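Local coordinates for protein intramolecular trans-sialidase (Macrobdella decora, PDB 3SLI) that probably cleaves terminal sialic acid from glycoconjugates by an intramolecular trans-sialidase reaction, releasing 2,7-anhydro-Neu5Ac, at residues 110-115 with 191-196; 125-130 with 186-191. All blocks are in the same frame, centred on the assembly; numbering follows the deposited sequence.

Contact 1 of 2, residues 110-115 with 191-196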
loop_
_atom_site.group_PDB
_atom_site.type_symbol
_atom_site.label_atom_id
_atom_site.label_comp_id
_atom_site.label_asym_id
_atom_site.label_seq_id
_atom_site.Cartn_x
_atom_site.Cartn_y
_atom_site.Cartn_z
ATOM N N PHE A 110 4.125 7.965 22.678
ATOM C CA PHE A 110 3.963 6.707 23.396
ATOM C C PHE A 110 3.191 5.675 22.589
ATOM O O PHE A 110 2.261 6.008 21.852
ATOM C CB PHE A 110 3.218 6.930 24.721
ATOM C CG PHE A 110 4.082 7.459 25.827
ATOM C CD1 PHE A 110 4.358 8.820 25.927
ATOM C CD2 PHE A 110 4.618 6.594 26.777
ATOM C CE1 PHE A 110 5.162 9.313 26.962
ATOM C CE2 PHE A 110 5.421 7.071 27.811
ATOM C CZ PHE A 110 5.695 8.435 27.906
ATOM N N ASN A 111 3.593 4.420 22.719
ATOM C CA ASN A 111 2.905 3.325 22.060
ATOM C C ASN A 111 2.489 2.432 23.223
ATOM O O ASN A 111 3.142 2.437 24.275
ATOM C CB ASN A 111 3.834 2.553 21.111
ATOM C CG ASN A 111 4.265 3.383 19.901
ATOM O OD1 ASN A 111 5.175 4.208 19.992
ATOM N ND2 ASN A 111 3.632 3.145 18.763
ATOM N N THR A 112 1.389 1.714 23.064
ATOM C CA THR A 112 0.912 0.827 24.112
ATOM C C THR A 112 0.862 -0.573 23.525
ATOM O O THR A 112 0.197 -0.815 22.511
ATOM C CB THR A 112 -0.476 1.268 24.627
ATOM O OG1 THR A 112 -0.471 2.687 24.848
ATOM C CG2 THR A 112 -0.807 0.558 25.948
ATOM N N VAL A 113 1.581 -1.494 24.160
ATOM C CA VAL A 113 1.661 -2.871 23.685
ATOM C C VAL A 113 1.276 -3.893 24.760
ATOM O O VAL A 113 1.231 -3.565 25.951
ATOM C CB VAL A 113 3.097 -3.172 23.156
ATOM C CG1 VAL A 113 3.516 -2.091 22.182
ATOM C CG2 VAL A 113 4.102 -3.253 24.311
ATOM N N ALA A 114 1.017 -5.125 24.329
ATOM C CA ALA A 114 0.642 -6.195 25.244
ATOM C C ALA A 114 0.961 -7.569 24.692
ATOM O O ALA A 114 0.859 -7.817 23.489
ATOM C CB ALA A 114 -0.853 -6.124 25.578
ATOM N N LEU A 115 1.372 -8.456 25.587
ATOM C CA LEU A 115 1.645 -9.830 25.224
ATOM C C LEU A 115 0.777 -10.671 26.147
ATOM O O LEU A 115 0.776 -10.474 27.367
ATOM C CB LEU A 115 3.111 -10.208 25.438
ATOM C CG LEU A 115 3.206 -11.733 25.346
ATOM C CD1 LEU A 115 3.317 -12.169 23.897
ATOM C CD2 LEU A 115 4.332 -12.258 26.184
ATOM N N THR A 191 -4.684 -1.289 24.874
ATOM C CA THR A 191 -3.650 -0.771 23.974
ATOM C C THR A 191 -4.157 0.316 23.017
ATOM O O THR A 191 -3.378 1.149 22.562
ATOM C CB THR A 191 -2.934 -1.902 23.174
ATOM O OG1 THR A 191 -3.864 -2.571 22.314
ATOM C CG2 THR A 191 -2.287 -2.920 24.123
ATOM N N GLY A 192 -5.466 0.334 22.765
ATOM C CA GLY A 192 -6.054 1.319 21.870
ATOM C C GLY A 192 -6.045 2.754 22.367
ATOM O O GLY A 192 -6.507 3.663 21.672
ATOM N N VAL A 193 -5.501 2.970 23.559
ATOM C CA VAL A 193 -5.441 4.301 24.133
ATOM C C VAL A 193 -4.454 5.219 23.394
ATOM O O VAL A 193 -4.445 6.437 23.603
ATOM C CB VAL A 193 -5.130 4.229 25.647
ATOM C CG1 VAL A 193 -3.647 4.001 25.896
ATOM C CG2 VAL A 193 -5.632 5.473 26.343
ATOM N N THR A 194 -3.601 4.633 22.558
ATOM C CA THR A 194 -2.651 5.421 21.778
ATOM C C THR A 194 -2.723 4.998 20.313
ATOM O O THR A 194 -2.471 3.841 19.980
ATOM C CB THR A 194 -1.183 5.269 22.277
ATOM O OG1 THR A 194 -0.849 3.879 22.407
ATOM C CG2 THR A 194 -0.972 5.999 23.598
ATOM N N THR A 195 -3.164 5.913 19.455
ATOM C CA THR A 195 -3.250 5.654 18.018
ATOM C C THR A 195 -2.842 6.948 17.326
ATOM O O THR A 195 -3.016 8.036 17.886
ATOM C CB THR A 195 -4.678 5.239 17.551
ATOM O OG1 THR A 195 -5.611 6.282 17.854
ATOM C CG2 THR A 195 -5.119 3.931 18.213
ATOM N N TYR A 196 -2.260 6.828 16.134
ATOM C CA TYR A 196 -1.806 7.993 15.380
ATOM C C TYR A 196 -2.234 7.846 13.926
ATOM O O TYR A 196 -2.060 6.786 13.319
ATOM C CB TYR A 196 -0.287 8.140 15.506
ATOM C CG TYR A 196 0.162 8.181 16.953
ATOM C CD1 TYR A 196 0.435 7.000 17.654
ATOM C CD2 TYR A 196 0.217 9.381 17.651
ATOM C CE1 TYR A 196 0.738 7.020 19.019
ATOM C CE2 TYR A 196 0.519 9.415 19.011
ATOM C CZ TYR A 196 0.774 8.231 19.693
ATOM O OH TYR A 196 1.033 8.265 21.049
HETATM O O HOH W 1 2.391 10.199 23.132
#

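Contact 2 of 2, residues 125-130 with 186-191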
loop_
_atom_site.group_PDB
_atom_site.type_symbol
_atom_site.label_atom_id
_atom_site.label_comp_id
_atom_site.label_asym_id
_atom_site.label_seq_id
_atom_site.Cartn_x
_atom_site.Cartn_y
_atom_site.Cartn_z
ATOM N N ARG A 125 -0.232 -14.145 22.082
ATOM C CA ARG A 125 -0.758 -13.090 21.221
ATOM C C ARG A 125 -0.141 -11.729 21.523
ATOM O O ARG A 125 0.069 -11.383 22.684
ATOM C CB ARG A 125 -2.286 -13.024 21.319
ATOM C CG ARG A 125 -2.973 -14.163 20.597
ATOM C CD ARG A 125 -4.457 -13.932 20.418
ATOM N NE ARG A 125 -4.928 -14.641 19.230
ATOM C CZ ARG A 125 -6.166 -15.085 19.056
ATOM N NH1 ARG A 125 -7.076 -14.901 19.995
ATOM N NH2 ARG A 125 -6.491 -15.716 17.939
ATOM N N LEU A 126 0.181 -10.982 20.472
ATOM C CA LEU A 126 0.787 -9.658 20.603
ATOM C C LEU A 126 -0.188 -8.594 20.129
ATOM O O LEU A 126 -0.842 -8.765 19.095
ATOM C CB LEU A 126 2.069 -9.554 19.767
ATOM C CG LEU A 126 3.434 -9.872 20.377
ATOM C CD1 LEU A 126 4.484 -9.799 19.272
ATOM C CD2 LEU A 126 3.772 -8.902 21.497
ATOM N N PHE A 127 -0.235 -7.479 20.855
ATOM C CA PHE A 127 -1.133 -6.375 20.540
ATOM C C PHE A 127 -0.349 -5.080 20.604
ATOM O O PHE A 127 0.628 -4.966 21.353
ATOM C CB PHE A 127 -2.260 -6.255 21.589
ATOM C CG PHE A 127 -3.105 -7.487 21.748
ATOM C CD1 PHE A 127 -2.652 -8.580 22.500
ATOM C CD2 PHE A 127 -4.364 -7.558 21.160
ATOM C CE1 PHE A 127 -3.441 -9.722 22.659
ATOM C CE2 PHE A 127 -5.164 -8.694 21.311
ATOM C CZ PHE A 127 -4.697 -9.783 22.068
ATOM N N ALA A 128 -0.813 -4.082 19.862
ATOM C CA ALA A 128 -0.197 -2.762 19.890
ATOM C C ALA A 128 -1.174 -1.746 19.338
ATOM O O ALA A 128 -1.882 -2.014 18.364
ATOM C CB ALA A 128 1.098 -2.731 19.099
ATOM N N ASN A 129 -1.278 -0.628 20.041
ATOM C CA ASN A 129 -2.125 0.488 19.652
ATOM C C ASN A 129 -3.532 0.129 19.184
ATOM O O ASN A 129 -4.030 0.649 18.173
ATOM C CB ASN A 129 -1.393 1.346 18.615
ATOM C CG ASN A 129 -0.065 1.893 19.136
ATOM O OD1 ASN A 129 0.132 2.057 20.343
ATOM N ND2 ASN A 129 0.864 2.148 18.225
ATOM N N GLY A 130 -4.163 -0.785 19.915
ATOM C CA GLY A 130 -5.522 -1.193 19.616
ATOM C C GLY A 130 -5.737 -2.305 18.618
ATOM O O GLY A 130 -6.878 -2.540 18.217
ATOM N N GLU A 186 -10.183 -6.927 26.216
ATOM C CA GLU A 186 -9.575 -6.046 27.210
ATOM C C GLU A 186 -8.250 -5.471 26.704
ATOM O O GLU A 186 -7.911 -4.325 27.009
ATOM C CB GLU A 186 -9.298 -6.796 28.516
ATOM C CG GLU A 186 -10.520 -7.335 29.228
ATOM C CD GLU A 186 -10.152 -8.091 30.500
ATOM O OE1 GLU A 186 -9.792 -7.425 31.499
ATOM O OE2 GLU A 186 -10.203 -9.343 30.488
ATOM N N LEU A 187 -7.495 -6.280 25.962
ATOM C CA LEU A 187 -6.195 -5.850 25.439
ATOM C C LEU A 187 -6.300 -4.882 24.262
ATOM O O LEU A 187 -5.502 -3.951 24.160
ATOM C CB LEU A 187 -5.315 -7.063 25.113
ATOM C CG LEU A 187 -4.983 -7.883 26.372
ATOM C CD1 LEU A 187 -4.209 -9.153 26.024
ATOM C CD2 LEU A 187 -4.205 -7.014 27.356
ATOM N N ILE A 188 -7.291 -5.090 23.398
ATOM C CA ILE A 188 -7.546 -4.199 22.259
ATOM C C ILE A 188 -7.886 -2.836 22.872
ATOM O O ILE A 188 -7.350 -1.803 22.481
ATOM C CB ILE A 188 -8.779 -4.678 21.421
ATOM C CG1 ILE A 188 -8.462 -5.957 20.643
ATOM C CG2 ILE A 188 -9.254 -3.576 20.482
ATOM C CD1 ILE A 188 -7.419 -5.791 19.557
ATOM N N GLN A 189 -8.767 -2.865 23.866
ATOM C CA GLN A 189 -9.208 -1.675 24.580
ATOM C C GLN A 189 -8.031 -0.986 25.294
ATOM O O GLN A 189 -7.792 0.211 25.107
ATOM C CB GLN A 189 -10.286 -2.081 25.591
ATOM C CG GLN A 189 -10.927 -0.938 26.346
ATOM C CD GLN A 189 -11.853 -0.121 25.476
ATOM O OE1 GLN A 189 -12.597 -0.664 24.653
ATOM N NE2 GLN A 189 -11.817 1.195 25.651
ATOM N N ALA A 190 -7.284 -1.750 26.090
ATOM C CA ALA A 190 -6.143 -1.216 26.829
ATOM C C ALA A 190 -5.069 -0.590 25.940
ATOM O O ALA A 190 -4.585 0.508 26.228
ATOM C CB ALA A 190 -5.527 -2.301 27.691
ATOM N N THR A 191 -4.684 -1.289 24.874
ATOM C CA THR A 191 -3.650 -0.771 23.974
ATOM C C THR A 191 -4.157 0.316 23.017
ATOM O O THR A 191 -3.378 1.149 22.562
ATOM C CB THR A 191 -2.934 -1.902 23.174
ATOM O OG1 THR A 191 -3.864 -2.571 22.314
ATOM C CG2 THR A 191 -2.287 -2.920 24.123
#

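Contact 1 of 2, residues 110-115 with 191-196
Tyr196 reaches the strand at Phe110 with its phenol, which donates to the carbonyl oxygen of that residue: Tyr196 OH to Phe110 O is 2.7 Å. The donor lies in the carbonyl plane on a lone pair, with a C=O...donor angle of 139°, and the carbonyl oxygen sits at the edge of the tyrosine ring. The same phenol oxygen also accepts. One water donates to Tyr196 OH at 3.2 Å and takes the amide proton of Phe110, its oxygen 2.9 Å from Phe110 N. Phe110 O is thus bonded by the hydroxyl itself and Phe110 N through the water.

A second polar pair lies deeper. Thr112 OG1 and Thr194 OG1 stand 2.7 Å apart, hydrogen-bonding distance. At Thr194, OG1 stands between the backbone N and the carbonyl carbon (chi1 50°), which turns it to the strand and leaves CG2 beside Phe110 O. Asn129 OD1 bonds both Thr194 OG1 and Thr112 N, tying the loop and strand to the adjacent hairpin.

The far end is apolar. Thr191 lays its methyl over the strand backbone, CG2 3.8 Å from Ala114 CB, while Thr112 CG2 packs 3.7 Å from Thr191 CA. A type I turn from Thr191 to Thr194 carries the chain from helix to loop; its closing bond, Thr194 N to Thr191 O, is weak.

The strand belongs to the concanavalin-like sandwich that forms the N-terminal domain of this sialidase, and the loop is the chain leaving it. The strand's backbone bonds go to its sheet neighbours, so the loop is joined to it through side chains and water: the Tyr196 hydroxyl and its water at Phe110, the threonine hydroxyl pair and the shared Asn129 OD1.

Contact 2 of 2, residues 125-130 with 186-191
Leu187 sets its CB squarely over the ring of Phe127, 3.8 Å from the ring centroid and only 2° off the normal, a textbook CH-pi contact. From there the leucine runs on over the ring's outer part, where Leu187 CD1 comes within 3.5 Å of Phe127 CE1. Ile188 meets the same ring at its edge, nearly in plane, with Ile188 CD1 3.9 Å from Phe127 CD2. With one face and one edge taken up by consecutive helix residues, Phe127 is closely packed. Leu132 of the next strand and Ala114 and Ile40 of the same sheet extend this buried zone around it and its helical neighbours.

Past the ring the chain turns over. Asn129 and Gly130 have the positive phi values of a type I' turn, the usual two-residue link of a tight beta hairpin, here joining strands 123-128 and 131-137 of the concanavalin-like sandwich. The last turn of helix 184-191 sits against this hairpin end, its axis 29° from that of the strand. Gly130 N donates to Thr191 OG1 (3.0 Å, angle 145°), and that hydroxyl in turn donates to Leu187 O at 2.8 Å. Leu187 O also accepts from Thr191 N, the two donors arriving from opposite faces of the carbonyl plane. Asn129 CA lies 3.2 Å from Thr191 O in a CA-H...O contact. Ile188 also packs closely on the turn, its CG2 3.4 Å from Gly130 O, although both residues remain partly exposed at this rim.

The outer side is looser. Glu186 and Gln189 face solvent without meeting the hairpin, and Arg125, which does not touch the helix segment, pairs in a salt bridge with Asp184 at the helix start.

Coming from the N terminus through several earlier strands, the chain reaches strand 107-118, then turns back through strand 123-128, its antiparallel neighbour; Ala114 O to Phe127 N (2.9 Å) is one of the probable rungs joining contacts 1 and 2. After the hairpin it runs through further strands, as far as 170-178, and returns as helix 184-191, whose last turn closes the loop of contact 2. Directly from the helix end, 191-196 meets the earlier strand and closes the longer loop of contact 1, which encloses the shorter one. Thr191 belongs to both. Together the contacts fasten the helix and the outgoing linker to one sheet, just before the chain leaves for strand 211-219.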